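PDB 3I09: periplasmic branched-chain amino acid-binding protein from Burkholderia mallei, which probably captures a small carboxylate or branched-chain amino acid in the periplasm and delivers it to an ABC transporter for uptake. Local coordinates for residues D19-V33 with S277-L291. Sequence-based numbering, arbitrary orientation.
Sequences DIDGQGGLEAIKMAV and SSLQAADYSSVTTYL. With EDO (1,2-ethanediol), chain J.
Helix 22-33 and helix 278-291 run side by side in the same general direction, their axes 7.7 Å apart and inclined at 30°, with Gly-25 lying against Gln-280 and Ile-29 against Tyr-284. At their N-terminal ends, Gln-280 bends at chi2 (147°) and carries its amide to the loop before helix 22-33. Its NE2 donates to Asp-21 O at 3.0 Å, within both the amide and carbonyl planes, and to Asp-19 O from above that carbonyl's plane; its OE1 accepts from Ser-277 N, one half of a capping box. Ser-277 OG accepts from Gln-280 N, the reciprocal bond of the box, and also donates to Ile-20 O at 2.6 Å. The two buried carboxylates of Asp-21 and Asp-283 come within 2.5 Å, OD1 to OD2; water 1 donates to Asp-21 OD2 and Asp-283 OD1, and Thr-11 also bonds Asp-21 OD2. Side-chain-less Gly-25 lets Asp-283 OD2 approach its CA to 3.0 Å. Farther along, Ala-32 CB sits over a face of the Tyr-284 ring, 3.7 Å from its centroid, in a CH-pi contact, while the ring's hydroxyl bonds Asp-35. Val-287 spreads its methyls between Ile-29 and the Ala-32/Val-33 pair. This close helix pair packs beside strands 5-11 and 43-51 in the type I periplasmic-binding-protein fold, its cross-bonded N-terminal end holding the loop from which Ile-20 contacts acetoacetic acid in the ligand pocket.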
loop_
_atom_site.group_PDB
_atom_site.type_symbol
_atom_site.label_atom_id
_atom_site.label_comp_id
_atom_site.label_asym_id
_atom_site.label_seq_id
_atom_site.Cartn_x
_atom_site.Cartn_y
_atom_site.Cartn_z
ATOM N N ASP A 19 3.385 9.143 8.405
ATOM C CA ASP A 19 4.391 9.747 7.516
ATOM C C ASP A 19 4.271 9.223 6.121
ATOM O O ASP A 19 4.475 9.961 5.171
ATOM C CB ASP A 19 5.826 9.492 8.010
ATOM C CG ASP A 19 6.169 10.239 9.261
ATOM O OD1 ASP A 19 5.595 11.317 9.516
ATOM O OD2 ASP A 19 7.054 9.735 9.989
ATOM N N ILE A 20 3.955 7.936 5.969
ATOM C CA ILE A 20 3.936 7.318 4.634
ATOM C C ILE A 20 2.644 7.672 3.846
ATOM O O ILE A 20 2.561 7.483 2.633
ATOM C CB ILE A 20 4.107 5.762 4.716
ATOM C CG1 ILE A 20 3.005 5.127 5.563
ATOM C CG2 ILE A 20 5.482 5.364 5.259
ATOM C CD1 ILE A 20 2.985 3.614 5.459
ATOM N N ASP A 21 1.625 8.173 4.538
ATOM C CA ASP A 21 0.346 8.510 3.921
ATOM C C ASP A 21 -0.182 9.733 4.657
ATOM O O ASP A 21 0.310 10.870 4.413
ATOM C CB ASP A 21 -0.621 7.294 3.932
ATOM C CG ASP A 21 -1.910 7.549 3.142
ATOM O OD1 ASP A 21 -1.849 8.276 2.091
ATOM O OD2 ASP A 21 -2.994 7.011 3.535
ATOM N N GLY A 22 -1.123 9.555 5.583
ATOM C CA GLY A 22 -1.503 10.645 6.492
ATOM C C GLY A 22 -1.855 11.970 5.816
ATOM O O GLY A 22 -2.520 11.992 4.764
ATOM N N GLN A 23 -1.450 13.079 6.448
ATOM C CA GLN A 23 -1.736 14.422 5.964
ATOM C C GLN A 23 -1.196 14.650 4.546
ATOM O O GLN A 23 -1.798 15.354 3.752
ATOM C CB GLN A 23 -1.179 15.499 6.936
ATOM C CG GLN A 23 -0.983 16.911 6.288
ATOM N N GLY A 24 -0.054 14.051 4.241
ATOM C CA GLY A 24 0.542 14.140 2.910
ATOM C C GLY A 24 -0.359 13.560 1.843
ATOM O O GLY A 24 -0.502 14.096 0.749
ATOM N N GLY A 25 -0.995 12.468 2.191
ATOM C CA GLY A 25 -1.958 11.818 1.287
ATOM C C GLY A 25 -3.153 12.701 1.047
ATOM O O GLY A 25 -3.635 12.803 -0.078
ATOM N N LEU A 26 -3.639 13.346 2.114
ATOM C CA LEU A 26 -4.750 14.303 2.014
ATOM C C LEU A 26 -4.371 15.464 1.095
ATOM O O LEU A 26 -5.135 15.856 0.205
ATOM C CB LEU A 26 -5.120 14.826 3.405
ATOM C CG LEU A 26 -6.200 15.930 3.440
ATOM C CD1 LEU A 26 -7.537 15.536 2.768
ATOM C CD2 LEU A 26 -6.418 16.424 4.888
ATOM N N GLU A 27 -3.162 15.995 1.295
ATOM C CA GLU A 27 -2.666 17.066 0.436
ATOM C C GLU A 27 -2.647 16.650 -1.073
ATOM O O GLU A 27 -3.065 17.428 -1.967
ATOM C CB GLU A 27 -1.260 17.464 0.887
ATOM C CG GLU A 27 -0.818 18.800 0.368
ATOM C CD GLU A 27 -0.333 18.752 -1.065
ATOM O OE1 GLU A 27 0.245 17.704 -1.479
ATOM O OE2 GLU A 27 -0.530 19.774 -1.763
ATOM N N ALA A 28 -2.175 15.440 -1.334
ATOM C CA ALA A 28 -2.122 14.885 -2.685
ATOM C C ALA A 28 -3.524 14.753 -3.300
ATOM O O ALA A 28 -3.747 15.093 -4.466
ATOM C CB ALA A 28 -1.378 13.552 -2.664
ATOM N N ILE A 29 -4.490 14.322 -2.492
ATOM C CA ILE A 29 -5.890 14.264 -2.924
ATOM C C ILE A 29 -6.439 15.640 -3.282
ATOM O O ILE A 29 -7.069 15.808 -4.318
ATOM C CB ILE A 29 -6.776 13.564 -1.884
ATOM C CG1 ILE A 29 -6.474 12.072 -1.883
ATOM C CG2 ILE A 29 -8.277 13.869 -2.138
ATOM C CD1 ILE A 29 -7.043 11.256 -0.685
ATOM N N LYS A 30 -6.199 16.629 -2.428
ATOM C CA LYS A 30 -6.654 17.971 -2.710
ATOM C C LYS A 30 -5.974 18.544 -3.957
ATOM O O LYS A 30 -6.625 19.248 -4.698
ATOM C CB LYS A 30 -6.518 18.887 -1.468
ATOM C CG LYS A 30 -7.468 18.407 -0.349
ATOM C CD LYS A 30 -7.379 19.199 0.940
ATOM C CE LYS A 30 -7.995 20.611 0.770
ATOM N NZ LYS A 30 -9.485 20.626 0.521
HETATM N N MSE A 31 -4.690 18.234 -4.182
HETATM C CA MSE A 31 -4.031 18.720 -5.400
HETATM C C MSE A 31 -4.678 18.099 -6.627
HETATM O O MSE A 31 -4.903 18.799 -7.596
HETATM C CB MSE A 31 -2.532 18.441 -5.392
HETATM C CG MSE A 31 -1.746 19.306 -4.441
HETATM SE SE MSE A 31 0.165 18.943 -4.652
HETATM C CE MSE A 31 0.121 19.158 -6.552
ATOM N N ALA A 32 -4.991 16.803 -6.583
ATOM C CA ALA A 32 -5.661 16.130 -7.719
ATOM C C ALA A 32 -7.024 16.779 -8.023
ATOM O O ALA A 32 -7.382 16.955 -9.154
ATOM C CB ALA A 32 -5.858 14.627 -7.421
ATOM N N VAL A 33 -7.771 17.113 -6.989
ATOM C CA VAL A 33 -9.066 17.787 -7.167
ATOM C C VAL A 33 -8.877 19.151 -7.841
ATOM O O VAL A 33 -9.565 19.485 -8.810
ATOM C CB VAL A 33 -9.810 17.890 -5.841
ATOM C CG1 VAL A 33 -11.060 18.786 -5.968
ATOM C CG2 VAL A 33 -10.196 16.448 -5.385
ATOM N N SER A 277 5.887 9.371 -0.924
ATOM C CA SER A 277 5.885 7.923 -1.010
ATOM C C SER A 277 4.990 7.461 -2.164
ATOM O O SER A 277 4.200 8.243 -2.732
ATOM C CB SER A 277 5.310 7.283 0.261
ATOM O OG SER A 277 3.880 7.451 0.350
ATOM N N SER A 278 5.076 6.182 -2.474
ATOM C CA SER A 278 4.207 5.582 -3.483
ATOM C C SER A 278 2.685 5.689 -3.107
ATOM O O SER A 278 1.834 5.770 -3.991
ATOM C CB SER A 278 4.603 4.122 -3.727
ATOM O OG SER A 278 4.448 3.341 -2.544
ATOM N N LEU A 279 2.366 5.732 -1.810
ATOM C CA LEU A 279 0.979 5.900 -1.384
ATOM C C LEU A 279 0.450 7.284 -1.679
ATOM O O LEU A 279 -0.673 7.447 -2.110
ATOM C CB LEU A 279 0.820 5.554 0.108
ATOM C CG LEU A 279 1.342 4.206 0.555
ATOM C CD1 LEU A 279 1.039 4.026 2.030
ATOM C CD2 LEU A 279 0.751 3.029 -0.271
ATOM N N GLN A 280 1.255 8.308 -1.389
ATOM C CA GLN A 280 0.872 9.678 -1.631
ATOM C C GLN A 280 0.685 9.957 -3.131
ATOM O O GLN A 280 -0.311 10.577 -3.538
ATOM C CB GLN A 280 1.886 10.613 -0.945
ATOM C CG GLN A 280 1.721 10.558 0.594
ATOM C CD GLN A 280 2.974 10.726 1.421
ATOM O OE1 GLN A 280 4.110 10.744 0.913
ATOM N NE2 GLN A 280 2.772 10.861 2.744
ATOM N N ALA A 281 1.593 9.426 -3.947
ATOM C CA ALA A 281 1.425 9.410 -5.422
ATOM C C ALA A 281 0.153 8.714 -5.878
ATOM O O ALA A 281 -0.654 9.254 -6.667
ATOM C CB ALA A 281 2.678 8.751 -6.105
ATOM N N ALA A 282 -0.053 7.499 -5.378
ATOM C CA ALA A 282 -1.264 6.711 -5.703
ATOM C C ALA A 282 -2.568 7.392 -5.265
ATOM O O ALA A 282 -3.566 7.334 -5.990
ATOM C CB ALA A 282 -1.162 5.327 -5.101
ATOM N N ASP A 283 -2.557 8.075 -4.104
ATOM C CA ASP A 283 -3.711 8.855 -3.659
ATOM C C ASP A 283 -4.134 9.867 -4.735
ATOM O O ASP A 283 -5.334 9.963 -5.088
ATOM C CB ASP A 283 -3.422 9.624 -2.354
ATOM C CG ASP A 283 -3.297 8.743 -1.105
ATOM O OD1 ASP A 283 -3.857 7.628 -1.061
ATOM O OD2 ASP A 283 -2.607 9.222 -0.138
ATOM N N TYR A 284 -3.164 10.650 -5.224
ATOM C CA TYR A 284 -3.423 11.633 -6.266
ATOM C C TYR A 284 -3.948 10.923 -7.528
ATOM O O TYR A 284 -4.979 11.320 -8.089
ATOM C CB TYR A 284 -2.165 12.456 -6.550
ATOM C CG TYR A 284 -2.280 13.484 -7.656
ATOM C CD1 TYR A 284 -2.402 13.100 -8.975
ATOM C CD2 TYR A 284 -2.253 14.855 -7.374
ATOM C CE1 TYR A 284 -2.503 14.044 -10.004
ATOM C CE2 TYR A 284 -2.309 15.813 -8.405
ATOM C CZ TYR A 284 -2.474 15.383 -9.703
ATOM O OH TYR A 284 -2.568 16.283 -10.698
ATOM N N SER A 285 -3.275 9.864 -7.951
ATOM C CA SER A 285 -3.641 9.189 -9.201
ATOM C C SER A 285 -5.042 8.594 -9.146
ATOM O O SER A 285 -5.787 8.638 -10.113
ATOM C CB SER A 285 -2.618 8.074 -9.515
ATOM O OG SER A 285 -2.999 7.302 -10.641
ATOM N N SER A 286 -5.375 7.992 -8.010
ATOM C CA SER A 286 -6.659 7.306 -7.829
ATOM C C SER A 286 -7.796 8.311 -7.920
ATOM O O SER A 286 -8.848 8.018 -8.502
ATOM C CB SER A 286 -6.705 6.533 -6.481
ATOM O OG SER A 286 -6.749 7.443 -5.413
ATOM N N VAL A 287 -7.588 9.534 -7.408
ATOM C CA VAL A 287 -8.602 10.587 -7.503
ATOM C C VAL A 287 -8.787 11.068 -8.950
ATOM O O VAL A 287 -9.906 11.238 -9.425
ATOM C CB VAL A 287 -8.297 11.748 -6.506
ATOM C CG1 VAL A 287 -9.160 12.996 -6.767
ATOM C CG2 VAL A 287 -8.529 11.198 -5.057
ATOM N N THR A 288 -7.689 11.268 -9.657
ATOM C CA THR A 288 -7.765 11.560 -11.048
ATOM C C THR A 288 -8.551 10.477 -11.814
ATOM O O THR A 288 -9.424 10.785 -12.618
ATOM C CB THR A 288 -6.377 11.740 -11.667
ATOM O OG1 THR A 288 -5.627 12.691 -10.906
ATOM C CG2 THR A 288 -6.524 12.216 -13.097
ATOM N N THR A 289 -8.253 9.220 -11.525
ATOM C CA THR A 289 -8.937 8.086 -12.161
ATOM C C THR A 289 -10.440 8.091 -11.861
ATOM O O THR A 289 -11.263 7.925 -12.770
ATOM C CB THR A 289 -8.238 6.792 -11.757
ATOM O OG1 THR A 289 -6.902 6.836 -12.299
ATOM C CG2 THR A 289 -9.033 5.557 -12.249
ATOM N N TYR A 290 -10.813 8.256 -10.591
ATOM C CA TYR A 290 -12.224 8.382 -10.239
ATOM C C TYR A 290 -12.899 9.536 -10.986
ATOM O O TYR A 290 -13.982 9.366 -11.540
ATOM C CB TYR A 290 -12.376 8.579 -8.740
ATOM C CG TYR A 290 -13.779 8.854 -8.323
ATOM C CD1 TYR A 290 -14.714 7.839 -8.235
ATOM C CD2 TYR A 290 -14.190 10.167 -8.035
ATOM C CE1 TYR A 290 -16.041 8.123 -7.860
ATOM C CE2 TYR A 290 -15.493 10.452 -7.673
ATOM C CZ TYR A 290 -16.409 9.422 -7.598
ATOM O OH TYR A 290 -17.717 9.666 -7.268
ATOM N N LEU A 291 -12.298 10.727 -10.936
ATOM C CA LEU A 291 -12.919 11.899 -11.533
ATOM C C LEU A 291 -13.087 11.713 -13.043
ATOM O O LEU A 291 -14.098 12.136 -13.593
ATOM C CB LEU A 291 -12.195 13.210 -11.190
ATOM C CG LEU A 291 -12.250 13.616 -9.693
ATOM C CD1 LEU A 291 -11.330 14.812 -9.392
ATOM C CD2 LEU A 291 -13.672 13.899 -9.257
HETATM C C1 EDO J . -12.329 21.215 -1.363
HETATM O O1 EDO J . -12.745 20.391 -0.246
HETATM C C2 EDO J . -11.686 20.386 -2.468
HETATM O O2 EDO J . -10.351 19.944 -2.084
HETATM O O HOH W 1 -3.640 5.813 1.234
HETATM O O HOH W 2 -6.549 15.272 -11.285
#